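Local atomic coordinates of N-acetylglucosamine-6-phosphate deacetylase (Mycobacterium smegmatis, PDB entry 6FV4), a protein that probably removes the acetyl group from N-acetylglucosamine 6-phosphate as a metal-dependent hydrolase of the NagA family. Residues P33-I38 / A50-A55; V375-H378 / V382-V385. The protein carries 1 engineered substitution. One frame throughout, in Å; residues are numbered along the deposited sequence.

Contact 1. Residues P33-I38 / A50-A55; sequences PGWLEI and APPAQA. With CD (cadmium ion), chain I.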
# COMPACT_ATOMS: atom_id res chain seq x y z
N PRO B 33 -15.71 -26.82 17.26
CA PRO B 33 -15.66 -27.66 16.05
C PRO B 33 -16.81 -27.33 15.12
O PRO B 33 -17.69 -26.55 15.48
CB PRO B 33 -15.77 -29.08 16.61
CG PRO B 33 -16.53 -28.93 17.88
CD PRO B 33 -16.20 -27.57 18.43
N GLY B 34 -16.82 -27.90 13.92
CA GLY B 34 -17.85 -27.59 12.96
C GLY B 34 -18.46 -28.84 12.36
O GLY B 34 -17.91 -29.94 12.45
N TRP B 35 -19.60 -28.65 11.72
CA TRP B 35 -20.27 -29.76 11.07
C TRP B 35 -21.05 -29.22 9.88
O TRP B 35 -21.47 -28.06 9.88
CB TRP B 35 -21.18 -30.53 12.04
CG TRP B 35 -22.33 -29.74 12.61
CD1 TRP B 35 -22.38 -29.12 13.82
CD2 TRP B 35 -23.59 -29.50 11.98
NE1 TRP B 35 -23.59 -28.52 13.99
CE2 TRP B 35 -24.36 -28.73 12.88
CE3 TRP B 35 -24.15 -29.87 10.74
CZ2 TRP B 35 -25.66 -28.31 12.58
CZ3 TRP B 35 -25.44 -29.45 10.45
CH2 TRP B 35 -26.18 -28.68 11.37
N LEU B 36 -21.21 -30.08 8.87
CA LEU B 36 -21.93 -29.76 7.65
C LEU B 36 -22.79 -30.94 7.27
O LEU B 36 -22.36 -32.10 7.36
CB LEU B 36 -21.00 -29.47 6.47
CG LEU B 36 -19.91 -28.41 6.49
CD1 LEU B 36 -18.61 -29.08 6.85
CD2 LEU B 36 -19.84 -27.79 5.10
N GLU B 37 -23.98 -30.64 6.77
CA GLU B 37 -24.88 -31.63 6.24
C GLU B 37 -25.00 -31.45 4.74
O GLU B 37 -25.31 -30.35 4.28
CB GLU B 37 -26.25 -31.50 6.87
CG GLU B 37 -27.01 -32.75 6.97
CD GLU B 37 -28.39 -32.42 7.42
OE1 GLU B 37 -28.50 -31.85 8.53
OE2 GLU B 37 -29.34 -32.67 6.66
N ILE B 38 -24.77 -32.52 4.00
CA ILE B 38 -24.73 -32.51 2.55
C ILE B 38 -25.88 -33.37 2.05
O ILE B 38 -26.10 -34.47 2.55
CB ILE B 38 -23.38 -33.04 2.03
CG1 ILE B 38 -22.21 -32.22 2.57
CG2 ILE B 38 -23.38 -33.10 0.50
CD1 ILE B 38 -22.31 -30.75 2.29
N ALA B 50 -21.35 -29.72 18.56
CA ALA B 50 -21.61 -31.12 18.30
C ALA B 50 -22.57 -31.29 17.12
O ALA B 50 -23.48 -30.47 16.93
CB ALA B 50 -22.19 -31.80 19.54
N PRO B 51 -22.40 -32.34 16.33
CA PRO B 51 -23.31 -32.57 15.19
C PRO B 51 -24.71 -32.90 15.67
O PRO B 51 -24.90 -33.34 16.81
CB PRO B 51 -22.67 -33.76 14.46
CG PRO B 51 -21.80 -34.43 15.48
CD PRO B 51 -21.33 -33.35 16.41
N PRO B 52 -25.72 -32.71 14.82
CA PRO B 52 -27.09 -33.05 15.22
C PRO B 52 -27.31 -34.54 15.42
O PRO B 52 -28.15 -34.93 16.24
CB PRO B 52 -27.94 -32.50 14.07
CG PRO B 52 -27.01 -32.54 12.88
CD PRO B 52 -25.67 -32.15 13.45
N ALA B 53 -26.59 -35.38 14.67
CA ALA B 53 -26.67 -36.83 14.80
C ALA B 53 -25.24 -37.38 14.74
O ALA B 53 -24.27 -36.62 14.72
CB ALA B 53 -27.56 -37.43 13.70
N GLN B 54 -25.11 -38.70 14.72
CA GLN B 54 -23.79 -39.29 14.56
C GLN B 54 -23.30 -39.04 13.14
O GLN B 54 -24.02 -39.28 12.17
CB GLN B 54 -23.81 -40.79 14.87
CG GLN B 54 -22.44 -41.44 14.73
CD GLN B 54 -22.42 -42.88 15.21
OE1 GLN B 54 -23.10 -43.75 14.65
NE2 GLN B 54 -21.64 -43.15 16.25
N ALA B 55 -22.07 -38.56 13.02
CA ALA B 55 -21.55 -38.14 11.73
C ALA B 55 -21.26 -39.33 10.82
O ALA B 55 -20.86 -40.41 11.28
CB ALA B 55 -20.28 -37.31 11.91
CD CD I . -30.70 -33.56 8.59
O HOH W 1 -32.13 -35.35 7.29
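Pro51 and Pro52 lie over the same face of the Trp35 indole, and two CH-pi contacts carry the meeting. Pro52 CD is 3.6 Å from the centroid of the six-membered ring of Trp35 and only 10° off its normal, so this methylene lies almost over the ring centre. The five-membered ring of Trp35 meets Pro51 CA at 4.1 Å, 21° off the normal. Ala50 O approaches obliquely, 3.5 Å from Trp35 NE1, a proximity without hydrogen-bond geometry. The indole reaches the loop with CG set between the backbone N and carbonyl carbon (chi1 64°). Leu18 of strand 16-21 is touched by Trp35 and by both prolines, while a dithiothreitol molecule, probably from the crystallisation liquor, sits near the indole. Farther along strand 34-39, Glu37 chelates a cadmium ion through OE2 at 2.5 Å and OE1 at 2.8 Å, and one water is bound 2.6 Å from the ion. The backbone beneath the indole is held by Trp35 pairing with Gly47 of strand 42-48. The arrangement is a loop with two successive prolines packed on the mixed four-stranded sheet of the small beta-sandwich domain that accompanies the barrel in NagA enzymes.

Contact 2. Residues V375-H378 / V382-V385; sequences VLDH and VTAV
Thr383 CG2 stands off the plane of the Asp377 carboxylate, nearest OD2 at 3.8 Å, while OD1 accepts a hydrogen bond from the backbone N of Ala381 in the turn. The flat group at the centre of the contact is the Val375 carbonyl, around which the strands depart from regular pairing: this is a classic beta bulge in the hairpin of strands 373-376 and 382-387. The evidence is the register. Val375 forms a hydrogen-bonded antiparallel pair with Ala384, whereas Leu376 forms a non-hydrogen-bonded pair with Val382, one residue out of step, so Thr383 and Ala384 both face Val375. Val375 N donates to Ala384 O at 2.8 Å and a nearly straight 174°. In return, Thr383 N donates to Val375 O over 2.8 Å, tilted 28° from the carbonyl plane. A weak bond from Ala384 N reaches the same Val375 O at 3.5 Å.

Apolar packing follows the two faces of the hairpin. On the face with Val375 and Ala384, CG2 of Val375 touches CB of Ala384 at 3.8 Å, with Leu59 and Ala62 also against Val375. On the face with Leu376 and Val382, Leu376 CD2 meets Val382 CG2 at 3.6 Å. Leu376 is also backbone-bonded to Thr63 of strand 63-76, and Glu325 OE1 accepts from Val382 N. Thr383 places OG1 between its backbone N and carbonyl carbon (chi1 57°), which directs the hydroxyl toward Val375 O; from there OG1 donates a weak hydrogen bond to Val375 O at 3.3 Å.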
# COMPACT_ATOMS: atom_id res chain seq x y z
N VAL B 375 -10.40 -30.41 2.42
CA VAL B 375 -9.99 -30.85 3.75
C VAL B 375 -8.48 -30.71 3.81
O VAL B 375 -7.77 -31.17 2.91
CB VAL B 375 -10.44 -32.28 4.04
CG1 VAL B 375 -10.18 -32.60 5.50
CG2 VAL B 375 -11.93 -32.44 3.72
N LEU B 376 -7.99 -30.06 4.86
CA LEU B 376 -6.57 -29.78 5.02
C LEU B 376 -6.11 -30.31 6.37
O LEU B 376 -6.85 -30.22 7.35
CB LEU B 376 -6.28 -28.28 4.93
CG LEU B 376 -6.88 -27.49 3.77
CD1 LEU B 376 -6.75 -25.99 4.03
CD2 LEU B 376 -6.19 -27.85 2.46
N ASP B 377 -4.88 -30.83 6.42
CA ASP B 377 -4.30 -31.26 7.69
C ASP B 377 -3.60 -30.08 8.37
O ASP B 377 -3.74 -28.93 7.95
CB ASP B 377 -3.37 -32.46 7.48
CG ASP B 377 -2.20 -32.16 6.54
OD1 ASP B 377 -1.81 -30.98 6.39
OD2 ASP B 377 -1.65 -33.12 5.98
N HIS B 378 -2.84 -30.34 9.44
CA HIS B 378 -2.25 -29.23 10.19
C HIS B 378 -1.16 -28.54 9.39
O HIS B 378 -0.95 -27.33 9.55
CB HIS B 378 -1.72 -29.70 11.55
CG HIS B 378 -2.72 -29.54 12.67
ND1 HIS B 378 -3.23 -28.32 13.05
CD2 HIS B 378 -3.32 -30.46 13.47
CE1 HIS B 378 -4.09 -28.49 14.04
NE2 HIS B 378 -4.16 -29.78 14.31
N VAL B 382 -3.66 -30.53 1.40
CA VAL B 382 -4.94 -31.11 0.99
C VAL B 382 -4.93 -32.61 1.22
O VAL B 382 -4.06 -33.32 0.71
CB VAL B 382 -5.23 -30.81 -0.48
CG1 VAL B 382 -6.48 -31.59 -0.94
CG2 VAL B 382 -5.41 -29.32 -0.71
N THR B 383 -5.92 -33.10 1.97
CA THR B 383 -6.09 -34.52 2.18
C THR B 383 -7.37 -35.06 1.56
O THR B 383 -7.49 -36.27 1.35
CB THR B 383 -6.09 -34.84 3.68
OG1 THR B 383 -7.11 -34.08 4.33
CG2 THR B 383 -4.74 -34.47 4.31
N ALA B 384 -8.33 -34.19 1.24
CA ALA B 384 -9.56 -34.61 0.58
C ALA B 384 -10.18 -33.40 -0.11
O ALA B 384 -9.96 -32.26 0.30
CB ALA B 384 -10.54 -35.22 1.58
N VAL B 385 -10.96 -33.67 -1.17
CA VAL B 385 -11.59 -32.64 -1.99
C VAL B 385 -13.00 -33.10 -2.34
O VAL B 385 -13.17 -34.18 -2.91
CB VAL B 385 -10.82 -32.34 -3.29
CG1 VAL B 385 -11.56 -31.28 -4.11
CG2 VAL B 385 -9.39 -31.91 -3.00

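Contact 1 closes well before contact 2 opens along the chain, yet both lie on the same side of the chain's centre, with their own centres 18 Å apart. Their nearest atoms are about 8 Å apart, so they do not touch. Contact 1 sits at the surface on the mixed sheet of strands 16-21, 34-39, 42-48 and 57-58; contact 2 is a largely buried contact within a hairpin whose strand 373-376 pairs with strand 63-76, the strand bearing the zinc ligands His72 and His74. Ile38 of strand 34-39 touches Ala371, just ahead of the hairpin. Through that link, segments from the two ends of the chain lie near one another beside the barrel, away from the active-site metals.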